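Local coordinates for PUA domain-containing protein (Archaeoglobus fulgidus DSM 4304, PDB 2Q07) that is of unknown function but probably binds RNA and may take part in making archaeosine in tRNA, at residues A[114-128]-A[136-148]. Sequence-based numbering, arbitrary orientation.
Sequences RKVVAHVTGGYRKVV and EAEVVYTAEKDVL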
loop_
_atom_site.group_PDB
_atom_site.type_symbol
_atom_site.label_atom_id
_atom_site.label_comp_id
_atom_site.label_asym_id
_atom_site.label_seq_id
_atom_site.Cartn_x
_atom_site.Cartn_y
_atom_site.Cartn_z
ATOM N N ARG A 114 -9.013 -16.074 10.712
ATOM C CA ARG A 114 -9.700 -16.927 11.675
ATOM C C ARG A 114 -9.371 -16.446 13.079
ATOM O O ARG A 114 -10.074 -16.763 14.029
ATOM C CB ARG A 114 -9.271 -18.387 11.531
ATOM C CG ARG A 114 -7.789 -18.647 11.797
ATOM C CD ARG A 114 -7.537 -20.139 12.049
ATOM N NE ARG A 114 -7.198 -20.393 13.444
ATOM C CZ ARG A 114 -5.979 -20.252 13.955
ATOM N NH1 ARG A 114 -4.974 -19.870 13.181
ATOM N NH2 ARG A 114 -5.770 -20.469 15.243
ATOM N N LYS A 115 -8.295 -15.672 13.196
ATOM C CA LYS A 115 -7.879 -15.152 14.489
ATOM C C LYS A 115 -7.256 -13.758 14.393
ATOM O O LYS A 115 -6.491 -13.462 13.474
ATOM C CB LYS A 115 -6.886 -16.118 15.145
ATOM C CG LYS A 115 -6.648 -15.827 16.618
ATOM C CD LYS A 115 -5.236 -15.352 16.867
ATOM C CE LYS A 115 -4.255 -16.513 16.824
ATOM N NZ LYS A 115 -4.372 -17.349 18.047
ATOM N N VAL A 116 -7.607 -12.910 15.351
ATOM C CA VAL A 116 -7.105 -11.547 15.427
ATOM C C VAL A 116 -6.345 -11.396 16.749
ATOM O O VAL A 116 -6.929 -11.555 17.818
ATOM C CB VAL A 116 -8.278 -10.514 15.414
ATOM C CG1 VAL A 116 -7.746 -9.090 15.621
ATOM C CG2 VAL A 116 -9.052 -10.609 14.123
ATOM N N VAL A 117 -5.041 -11.126 16.675
ATOM C CA VAL A 117 -4.243 -10.916 17.870
ATOM C C VAL A 117 -4.060 -9.414 18.060
ATOM O O VAL A 117 -3.297 -8.771 17.328
ATOM C CB VAL A 117 -2.837 -11.550 17.762
ATOM C CG1 VAL A 117 -2.107 -11.351 19.061
ATOM C CG2 VAL A 117 -2.942 -13.015 17.420
ATOM N N ALA A 118 -4.756 -8.859 19.043
ATOM C CA ALA A 118 -4.681 -7.430 19.319
ATOM C C ALA A 118 -3.526 -7.074 20.253
ATOM O O ALA A 118 -3.668 -7.136 21.469
ATOM C CB ALA A 118 -5.997 -6.955 19.918
ATOM N N HIS A 119 -2.385 -6.692 19.689
ATOM C CA HIS A 119 -1.247 -6.330 20.517
ATOM C C HIS A 119 -1.218 -4.822 20.689
ATOM O O HIS A 119 -0.334 -4.134 20.175
ATOM C CB HIS A 119 0.063 -6.798 19.898
ATOM C CG HIS A 119 1.169 -6.936 20.893
ATOM N ND1 HIS A 119 1.191 -7.932 21.846
ATOM C CD2 HIS A 119 2.265 -6.177 21.120
ATOM C CE1 HIS A 119 2.252 -7.782 22.617
ATOM N NE2 HIS A 119 2.920 -6.723 22.199
ATOM N N VAL A 120 -2.194 -4.321 21.428
ATOM C CA VAL A 120 -2.333 -2.892 21.659
ATOM C C VAL A 120 -2.937 -2.666 23.034
ATOM O O VAL A 120 -3.486 -3.591 23.638
ATOM C CB VAL A 120 -3.270 -2.270 20.609
ATOM C CG1 VAL A 120 -2.628 -2.304 19.240
ATOM C CG2 VAL A 120 -4.577 -3.045 20.578
ATOM N N THR A 121 -2.857 -1.431 23.518
ATOM C CA THR A 121 -3.391 -1.105 24.833
ATOM C C THR A 121 -4.215 0.174 24.833
ATOM O O THR A 121 -4.249 0.902 23.844
ATOM C CB THR A 121 -2.253 -0.940 25.867
ATOM O OG1 THR A 121 -1.357 0.086 25.424
ATOM C CG2 THR A 121 -1.480 -2.251 26.037
ATOM N N GLY A 122 -4.873 0.436 25.960
ATOM C CA GLY A 122 -5.682 1.634 26.107
ATOM C C GLY A 122 -6.700 1.877 25.007
ATOM O O GLY A 122 -7.378 0.956 24.553
ATOM N N GLY A 123 -6.804 3.135 24.588
ATOM C CA GLY A 123 -7.740 3.514 23.546
ATOM C C GLY A 123 -7.826 2.561 22.368
ATOM O O GLY A 123 -8.906 2.382 21.793
ATOM N N TYR A 124 -6.700 1.952 22.001
ATOM C CA TYR A 124 -6.673 1.019 20.877
ATOM C C TYR A 124 -7.493 -0.231 21.149
ATOM O O TYR A 124 -8.130 -0.764 20.244
ATOM C CB TYR A 124 -5.245 0.600 20.538
ATOM C CG TYR A 124 -4.382 1.709 19.999
ATOM C CD1 TYR A 124 -3.511 2.405 20.832
ATOM C CD2 TYR A 124 -4.432 2.061 18.653
ATOM C CE1 TYR A 124 -2.708 3.422 20.337
ATOM C CE2 TYR A 124 -3.636 3.072 18.149
ATOM C CZ TYR A 124 -2.776 3.748 18.994
ATOM O OH TYR A 124 -1.985 4.754 18.499
ATOM N N ARG A 125 -7.461 -0.713 22.388
ATOM C CA ARG A 125 -8.229 -1.896 22.734
ATOM C C ARG A 125 -9.716 -1.598 22.597
ATOM O O ARG A 125 -10.500 -2.476 22.231
ATOM C CB ARG A 125 -7.909 -2.359 24.158
ATOM C CG ARG A 125 -6.617 -3.155 24.252
ATOM C CD ARG A 125 -6.514 -3.918 25.561
ATOM N NE ARG A 125 -7.768 -4.587 25.895
ATOM C CZ ARG A 125 -7.870 -5.605 26.744
ATOM N NH1 ARG A 125 -6.789 -6.083 27.346
ATOM N NH2 ARG A 125 -9.058 -6.139 26.994
ATOM N N LYS A 126 -10.102 -0.358 22.888
ATOM C CA LYS A 126 -11.498 0.038 22.767
ATOM C C LYS A 126 -11.938 -0.105 21.316
ATOM O O LYS A 126 -13.055 -0.531 21.040
ATOM C CB LYS A 126 -11.695 1.485 23.216
ATOM C CG LYS A 126 -11.615 1.698 24.716
ATOM C CD LYS A 126 -11.984 3.134 25.065
ATOM C CE LYS A 126 -12.125 3.328 26.566
ATOM N NZ LYS A 126 -12.535 4.724 26.900
ATOM N N VAL A 127 -11.058 0.262 20.389
ATOM C CA VAL A 127 -11.374 0.150 18.971
ATOM C C VAL A 127 -11.597 -1.329 18.646
ATOM O O VAL A 127 -12.625 -1.704 18.086
ATOM C CB VAL A 127 -10.217 0.706 18.098
ATOM C CG1 VAL A 127 -10.394 0.283 16.651
ATOM C CG2 VAL A 127 -10.168 2.235 18.201
ATOM N N VAL A 128 -10.632 -2.165 19.022
ATOM C CA VAL A 128 -10.705 -3.602 18.769
ATOM C C VAL A 128 -11.914 -4.232 19.460
ATOM O O VAL A 128 -12.618 -5.076 18.884
ATOM C CB VAL A 128 -9.412 -4.297 19.248
ATOM C CG1 VAL A 128 -9.468 -5.790 18.956
ATOM C CG2 VAL A 128 -8.210 -3.659 18.564
ATOM N N GLU A 136 -16.525 -12.979 13.153
ATOM C CA GLU A 136 -16.519 -14.402 13.500
ATOM C C GLU A 136 -15.169 -14.826 14.072
ATOM O O GLU A 136 -15.088 -15.768 14.870
ATOM C CB GLU A 136 -16.808 -15.270 12.273
ATOM C CG GLU A 136 -18.085 -14.959 11.518
ATOM C CD GLU A 136 -18.385 -16.025 10.467
ATOM O OE1 GLU A 136 -17.420 -16.548 9.867
ATOM O OE2 GLU A 136 -19.574 -16.335 10.240
ATOM N N ALA A 137 -14.110 -14.126 13.673
ATOM C CA ALA A 137 -12.773 -14.462 14.138
ATOM C C ALA A 137 -12.626 -14.458 15.655
ATOM O O ALA A 137 -13.352 -13.766 16.367
ATOM C CB ALA A 137 -11.743 -13.505 13.522
ATOM N N GLU A 138 -11.686 -15.258 16.142
ATOM C CA GLU A 138 -11.403 -15.286 17.574
ATOM C C GLU A 138 -10.535 -14.051 17.786
ATOM O O GLU A 138 -9.667 -13.755 16.964
ATOM C CB GLU A 138 -10.581 -16.518 17.954
ATOM C CG GLU A 138 -10.784 -17.699 17.022
ATOM C CD GLU A 138 -10.021 -18.935 17.471
ATOM O OE1 GLU A 138 -8.783 -18.844 17.669
ATOM O OE2 GLU A 138 -10.669 -19.993 17.628
ATOM N N VAL A 139 -10.764 -13.333 18.872
ATOM C CA VAL A 139 -9.968 -12.155 19.158
ATOM C C VAL A 139 -9.302 -12.340 20.510
ATOM O O VAL A 139 -9.975 -12.544 21.521
ATOM C CB VAL A 139 -10.836 -10.876 19.178
ATOM C CG1 VAL A 139 -9.942 -9.638 19.288
ATOM C CG2 VAL A 139 -11.677 -10.800 17.919
ATOM N N VAL A 140 -7.975 -12.288 20.511
ATOM C CA VAL A 140 -7.187 -12.444 21.725
ATOM C C VAL A 140 -6.372 -11.182 21.990
ATOM O O VAL A 140 -5.870 -10.557 21.058
ATOM C CB VAL A 140 -6.219 -13.642 21.594
ATOM C CG1 VAL A 140 -7.016 -14.939 21.421
ATOM C CG2 VAL A 140 -5.298 -13.432 20.395
ATOM N N TYR A 141 -6.243 -10.808 23.259
ATOM C CA TYR A 141 -5.474 -9.623 23.631
ATOM C C TYR A 141 -4.177 -10.068 24.303
ATOM O O TYR A 141 -4.197 -10.841 25.256
ATOM C CB TYR A 141 -6.303 -8.733 24.555
ATOM C CG TYR A 141 -7.598 -8.283 23.920
ATOM C CD1 TYR A 141 -8.701 -9.136 23.874
ATOM C CD2 TYR A 141 -7.698 -7.038 23.293
ATOM C CE1 TYR A 141 -9.864 -8.773 23.218
ATOM C CE2 TYR A 141 -8.862 -6.664 22.629
ATOM C CZ TYR A 141 -9.940 -7.534 22.593
ATOM O OH TYR A 141 -11.085 -7.185 21.919
ATOM N N THR A 142 -3.051 -9.579 23.802
ATOM C CA THR A 142 -1.750 -9.988 24.324
ATOM C C THR A 142 -0.947 -8.916 25.051
ATOM O O THR A 142 0.147 -9.188 25.547
ATOM C CB THR A 142 -0.877 -10.550 23.183
ATOM O OG1 THR A 142 -0.875 -9.625 22.087
ATOM C CG2 THR A 142 -1.422 -11.894 22.698
ATOM N N ALA A 143 -1.483 -7.705 25.125
ATOM C CA ALA A 143 -0.767 -6.619 25.775
ATOM C C ALA A 143 -1.571 -5.879 26.846
ATOM O O ALA A 143 -2.711 -5.468 26.626
ATOM C CB ALA A 143 -0.283 -5.636 24.724
ATOM N N GLU A 144 -0.960 -5.723 28.013
ATOM C CA GLU A 144 -1.578 -5.004 29.118
ATOM C C GLU A 144 -0.518 -4.068 29.694
ATOM O O GLU A 144 0.433 -4.517 30.334
ATOM C CB GLU A 144 -2.076 -5.978 30.198
ATOM C CG GLU A 144 -0.993 -6.798 30.881
ATOM C CD GLU A 144 -1.538 -7.656 32.014
ATOM O OE1 GLU A 144 -0.733 -8.282 32.737
ATOM O OE2 GLU A 144 -2.776 -7.708 32.182
ATOM N N LYS A 145 -0.676 -2.773 29.442
ATOM C CA LYS A 145 0.254 -1.747 29.920
ATOM C C LYS A 145 1.388 -1.438 28.951
ATOM O O LYS A 145 1.579 -0.290 28.566
ATOM C CB LYS A 145 0.886 -2.138 31.265
ATOM C CG LYS A 145 -0.078 -2.306 32.427
ATOM C CD LYS A 145 0.688 -2.660 33.699
ATOM C CE LYS A 145 -0.232 -2.804 34.897
ATOM N NZ LYS A 145 0.545 -3.073 36.140
ATOM N N ASP A 146 2.143 -2.460 28.566
ATOM C CA ASP A 146 3.289 -2.264 27.677
ATOM C C ASP A 146 3.323 -3.312 26.568
ATOM O O ASP A 146 3.311 -4.504 26.841
ATOM C CB ASP A 146 4.577 -2.355 28.503
ATOM C CG ASP A 146 5.746 -1.643 27.854
ATOM O OD1 ASP A 146 5.891 -1.720 26.612
ATOM O OD2 ASP A 146 6.530 -1.011 28.601
ATOM N N VAL A 147 3.377 -2.870 25.317
ATOM C CA VAL A 147 3.416 -3.809 24.200
ATOM C C VAL A 147 4.788 -4.489 24.087
ATOM O O VAL A 147 4.923 -5.547 23.468
ATOM C CB VAL A 147 3.076 -3.098 22.856
ATOM C CG1 VAL A 147 1.618 -2.676 22.843
ATOM C CG2 VAL A 147 3.967 -1.883 22.663
ATOM N N LEU A 148 5.789 -3.886 24.727
ATOM C CA LEU A 148 7.163 -4.380 24.697
ATOM C C LEU A 148 7.684 -5.054 25.981
ATOM O O LEU A 148 8.878 -5.304 26.103
ATOM C CB LEU A 148 8.096 -3.225 24.318
ATOM C CG LEU A 148 8.366 -2.891 22.843
ATOM C CD1 LEU A 148 7.129 -3.071 21.987
ATOM C CD2 LEU A 148 8.878 -1.458 22.760
HETATM O O HOH W 1 -3.633 -6.520 24.039
#
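Val116 bonds to two residues flanking Val139, the register expected of parallel strands: its N donates to Glu138 O at 2.7 Å and its O accepts from Val140 N. Glu138 N to Arg114 O and Ala118 N to Val140 O extend the pairing of strands 115-118 and 138-141, whose axes diverge by 18°. Beyond Ala118 the pairing weakens: Thr142 N lies 3.4 Å from Ala118 O, and a water donates to that oxygen while accepting from Ala143 N.

Past the strand ends, the imidazole of His119 is gripped at both nitrogens. A chi1 of -158° swings the ring away from the backbone N and in between Thr142 and Val147. ND1 and Thr142 OG1 share a hydrogen bond of 2.7 Å. NE2 donates to Val147 O at 2.6 Å, in the carbonyl plane on a lone pair, while Ala143 CB sits over one ring face, 4.0 Å from the centroid, as a CH-pi contact. Two bonds at the ring edge, both near its plane, and a covered face should fix the ring's rotation.

Stacking joins helix and strand: the Arg125 guanidinium lies nearly flat on Tyr141, planes 19° apart, as an off-centre cation-pi pair with Arg125 CZ 4.3 Å from the Tyr141 ring centroid. Val128 CG1 packs 3.8 Å from Tyr141 CE2, and Tyr141 OH is hydrogen-bonded to Glu132.

Apolar contact on the other sheet face pairs Val117 CG2 with Val140 CG2 at 3.8 Å.

The segments belong to the beta-alpha-beta unit of strand 115-118, helix 123-132 and strand 138-141, within the UDG-like DUF5591 region. Strand 138-141 edges the five-stranded sheet, strand 31-36 pairs with the far side of 115-118, helix 150-160 covers Val117, and helix 94-111 packs on Val116.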